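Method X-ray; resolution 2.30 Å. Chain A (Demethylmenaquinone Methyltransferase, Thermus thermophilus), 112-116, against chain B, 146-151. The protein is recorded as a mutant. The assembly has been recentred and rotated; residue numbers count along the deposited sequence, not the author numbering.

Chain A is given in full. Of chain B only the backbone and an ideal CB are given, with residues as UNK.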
ATOM      1  N   ALA A 112      -9.338  -0.486  -0.830  1.00 22.08           N
ATOM      2  CA  ALA A 112      -9.153   0.776  -1.521  1.00 18.12           C
ATOM      3  C   ALA A 112     -10.440   1.554  -1.669  1.00 18.02           C
ATOM      4  O   ALA A 112     -11.537   1.033  -1.452  1.00 18.10           O
ATOM      5  CB  ALA A 112      -8.559   0.523  -2.906  1.00 18.73           C
ATOM      6  N   ALA A 113     -10.288   2.825  -2.021  1.00 10.42           N
ATOM      7  CA  ALA A 113     -11.437   3.677  -2.279  1.00 21.14           C
ATOM      8  C   ALA A 113     -11.616   3.676  -3.809  1.00 11.82           C
ATOM      9  O   ALA A 113     -10.659   3.473  -4.555  1.00 14.91           O
ATOM     10  CB  ALA A 113     -11.179   5.105  -1.762  1.00  8.17           C
ATOM     11  N   THR A 114     -12.839   3.891  -4.267  1.00 14.96           N
ATOM     12  CA  THR A 114     -13.136   3.922  -5.695  1.00 13.39           C
ATOM     13  C   THR A 114     -14.338   4.859  -5.846  1.00 18.05           C
ATOM     14  O   THR A 114     -15.176   4.951  -4.940  1.00 18.55           O
ATOM     15  CB  THR A 114     -13.469   2.503  -6.227  1.00 19.79           C
ATOM     16  OG1 THR A 114     -13.146   2.423  -7.619  1.00 21.50           O
ATOM     17  CG2 THR A 114     -14.952   2.185  -6.041  1.00 17.64           C
ATOM     18  N   PRO A 115     -14.443   5.559  -6.991  1.00 18.11           N
ATOM     19  CA  PRO A 115     -15.529   6.511  -7.277  1.00 21.45           C
ATOM     20  C   PRO A 115     -16.945   6.015  -7.547  1.00 22.46           C
ATOM     21  O   PRO A 115     -17.910   6.641  -7.106  1.00 23.27           O
ATOM     22  CB  PRO A 115     -14.993   7.302  -8.477  1.00 11.81           C
ATOM     23  CG  PRO A 115     -13.503   7.142  -8.382  1.00 21.90           C
ATOM     24  CD  PRO A 115     -13.391   5.674  -8.012  1.00 18.75           C
ATOM     25  N   LYS A 116     -17.076   4.919  -8.292  1.00 29.52           N
ATOM     26  CA  LYS A 116     -18.397   4.397  -8.644  1.00 26.83           C
ATOM     27  C   LYS A 116     -19.189   3.736  -7.539  1.00 27.09           C
ATOM     28  O   LYS A 116     -18.657   2.956  -6.752  1.00 31.40           O
ATOM     29  CB  LYS A 116     -18.309   3.404  -9.811  1.00 25.61           C
ATOM     30  CG  LYS A 116     -18.121   4.043 -11.160  1.00 47.52           C
ATOM     31  CD  LYS A 116     -18.667   3.154 -12.256  1.00 53.75           C
ATOM     32  CE  LYS A 116     -18.766   3.924 -13.562  1.00 66.42           C
ATOM     33  NZ  LYS A 116     -19.415   3.129 -14.638  1.00 76.61           N
TER
ATOM     34  N   UNK B 146      -8.794  12.439  -7.114  1.00 19.14           N
ATOM     35  CA  UNK B 146      -8.833  12.829  -5.713  1.00 15.79           C
ATOM     36  C   UNK B 146      -8.625  11.567  -4.883  1.00 14.55           C
ATOM     37  O   UNK B 146      -8.342  10.495  -5.426  1.00 15.82           O
ATOM     38  CB  UNK B 146     -10.149  13.524  -5.358  1.00 15.79           C
ATOM     39  N   UNK B 147      -8.761  11.688  -3.570  1.00 16.55           N
ATOM     40  CA  UNK B 147      -8.559  10.560  -2.681  1.00 18.52           C
ATOM     41  C   UNK B 147      -9.469   9.357  -2.956  1.00 20.35           C
ATOM     42  O   UNK B 147      -9.141   8.229  -2.608  1.00 19.18           O
ATOM     43  CB  UNK B 147      -8.763  11.025  -1.238  1.00 18.52           C
ATOM     44  N   UNK B 148     -10.605   9.591  -3.591  1.00 19.73           N
ATOM     45  CA  UNK B 148     -11.532   8.507  -3.870  1.00 18.39           C
ATOM     46  C   UNK B 148     -11.273   7.789  -5.186  1.00 16.33           C
ATOM     47  O   UNK B 148     -11.961   6.829  -5.521  1.00 21.56           O
ATOM     48  CB  UNK B 148     -12.962   9.051  -3.868  1.00 18.39           C
ATOM     49  N   UNK B 149     -10.284   8.253  -5.937  1.00 21.20           N
ATOM     50  CA  UNK B 149      -9.977   7.596  -7.190  1.00 25.13           C
ATOM     51  C   UNK B 149      -9.936   8.492  -8.405  1.00 21.58           C
ATOM     52  O   UNK B 149      -9.911   9.726  -8.277  1.00 27.04           O
ATOM     53  CB  UNK B 149     -11.003   6.488  -7.435  1.00 25.13           C
ATOM     54  N   UNK B 150      -9.925   7.855  -9.581  1.00 24.79           N
ATOM     55  CA  UNK B 150      -9.845   8.545 -10.875  1.00 26.87           C
ATOM     56  C   UNK B 150     -11.101   8.370 -11.741  1.00 24.56           C
ATOM     57  O   UNK B 150     -11.592   7.252 -11.919  1.00 31.49           O
ATOM     58  CB  UNK B 150      -8.626   8.038 -11.648  1.00 26.87           C
ATOM     59  N   UNK B 151     -11.627   9.468 -12.278  1.00 28.06           N
ATOM     60  CA  UNK B 151     -12.805   9.401 -13.144  1.00 22.94           C
ATOM     61  C   UNK B 151     -12.530  10.009 -14.523  1.00 18.72           C
ATOM     62  O   UNK B 151     -12.027  11.124 -14.635  1.00 22.59           O
ATOM     63  CB  UNK B 151     -13.983  10.120 -12.484  1.00 22.94           C
TER

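Chain B packs its backbone against A:Ala113 to A:Pro115. No hydrogen bond crosses between the two stretches.

Position 146 opens a type I turn that runs to position 149. Its CB points sideways, and nothing of chain A lies within 5.5 Å of it. The turn favours a short side chain with an acceptor, such as Asp, Asn or Ser, which can reach the backbone N two residues on. The deposited residue is B:Asp146. Its OD1 accepts a hydrogen bond from N of position 148 at 3.0 Å. The turn is also closed by its backbone: O of B:Asp146 takes a hydrogen bond from N of position 149 at 3.0 Å.

Position 147 has phi/psi of -58/-23, and its CB points away from chain A, so many residues would suit. It is B:Glu147, and its carboxylate is hydrogen-bonded elsewhere in the structure. It meets chain A through its backbone, with O 3.8 Å from CB of A:Ala113.

Position 148 has phi/psi of -88/-2, and its CB points sideways. The ideal CB is 4.8 Å from CB of A:Ala113 and 4.8 Å from O of A:Thr114. There is room for a small or medium side chain; Asp, Asn, Ser or Ala are plausible. Chain A offers a methyl group and a carbonyl here, but no charge. The deposited residue is B:Asp148, in the m rotamer. Its OD1 lies 4.0 Å from CB of A:Ala113 and is hydrogen-bonded elsewhere. The backbone O comes closer, 3.1 Å from CD of A:Pro115. It is also 3.2 Å from N of A:Pro115, but a proline nitrogen has no hydrogen to share.

Position 149 is the most restricted. Its phi/psi of 127/-167 would jam a CB against the preceding carbonyl O. The ideal CB also points toward chain A and would clash with CD of A:Pro115 at 2.6 Å. Both arguments call for glycine, and B:Gly149 is found. Its bare CA lets CG of A:Pro115 approach to 3.7 Å.

Position 150 lies in a strand, with its CB pointing away. Chain A does not choose the side chain; beta-branched, aliphatic or aromatic residues would suit the strand. It is B:Leu150, whose backbone N is 3.8 Å from CG of A:Pro115.

At position 151 the CA-to-CB bond points sideways, with the ideal CB 5.0 Å from CB of A:Pro115. A medium or large aliphatic residue, such as Leu, Ile or Val, could lie beside the proline. The deposited residue is B:Leu151, chi1 t and chi2 p. It covers some surface without close contact.

Chain B, residues 146-151: DEDGLL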
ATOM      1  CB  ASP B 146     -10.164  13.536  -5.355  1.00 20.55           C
ATOM      2  CG  ASP B 146     -11.398  12.752  -5.780  1.00 27.30           C
ATOM      3  OD1 ASP B 146     -11.359  11.504  -5.758  1.00 21.49           O
ATOM      4  OD2 ASP B 146     -12.421  13.391  -6.117  1.00 25.70           O
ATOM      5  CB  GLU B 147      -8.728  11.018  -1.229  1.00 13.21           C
ATOM      6  CG  GLU B 147     -10.115  11.511  -0.869  1.00 21.92           C
ATOM      7  CD  GLU B 147     -10.403  12.950  -1.283  1.00 33.18           C
ATOM      8  OE1 GLU B 147      -9.532  13.619  -1.883  1.00 23.73           O
ATOM      9  OE2 GLU B 147     -11.524  13.415  -0.990  1.00 18.77           O
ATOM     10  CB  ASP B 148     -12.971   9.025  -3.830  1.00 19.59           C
ATOM     11  CG  ASP B 148     -13.443   9.332  -2.417  1.00 22.62           C
ATOM     12  OD1 ASP B 148     -13.189   8.511  -1.516  1.00 25.90           O
ATOM     13  OD2 ASP B 148     -14.077  10.381  -2.200  1.00 22.15           O
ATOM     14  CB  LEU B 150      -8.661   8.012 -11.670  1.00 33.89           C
ATOM     15  CG  LEU B 150      -7.259   8.195 -11.146  1.00 32.44           C
ATOM     16  CD1 LEU B 150      -6.287   7.794 -12.220  1.00 33.97           C
ATOM     17  CD2 LEU B 150      -7.094   9.613 -10.774  1.00 31.63           C
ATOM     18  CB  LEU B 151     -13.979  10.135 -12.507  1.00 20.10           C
ATOM     19  CG  LEU B 151     -15.346  10.171 -13.201  1.00 20.18           C
ATOM     20  CD1 LEU B 151     -15.943   8.782 -13.239  1.00 20.28           C
ATOM     21  CD2 LEU B 151     -16.254  11.104 -12.420  1.00 15.95           C
TER
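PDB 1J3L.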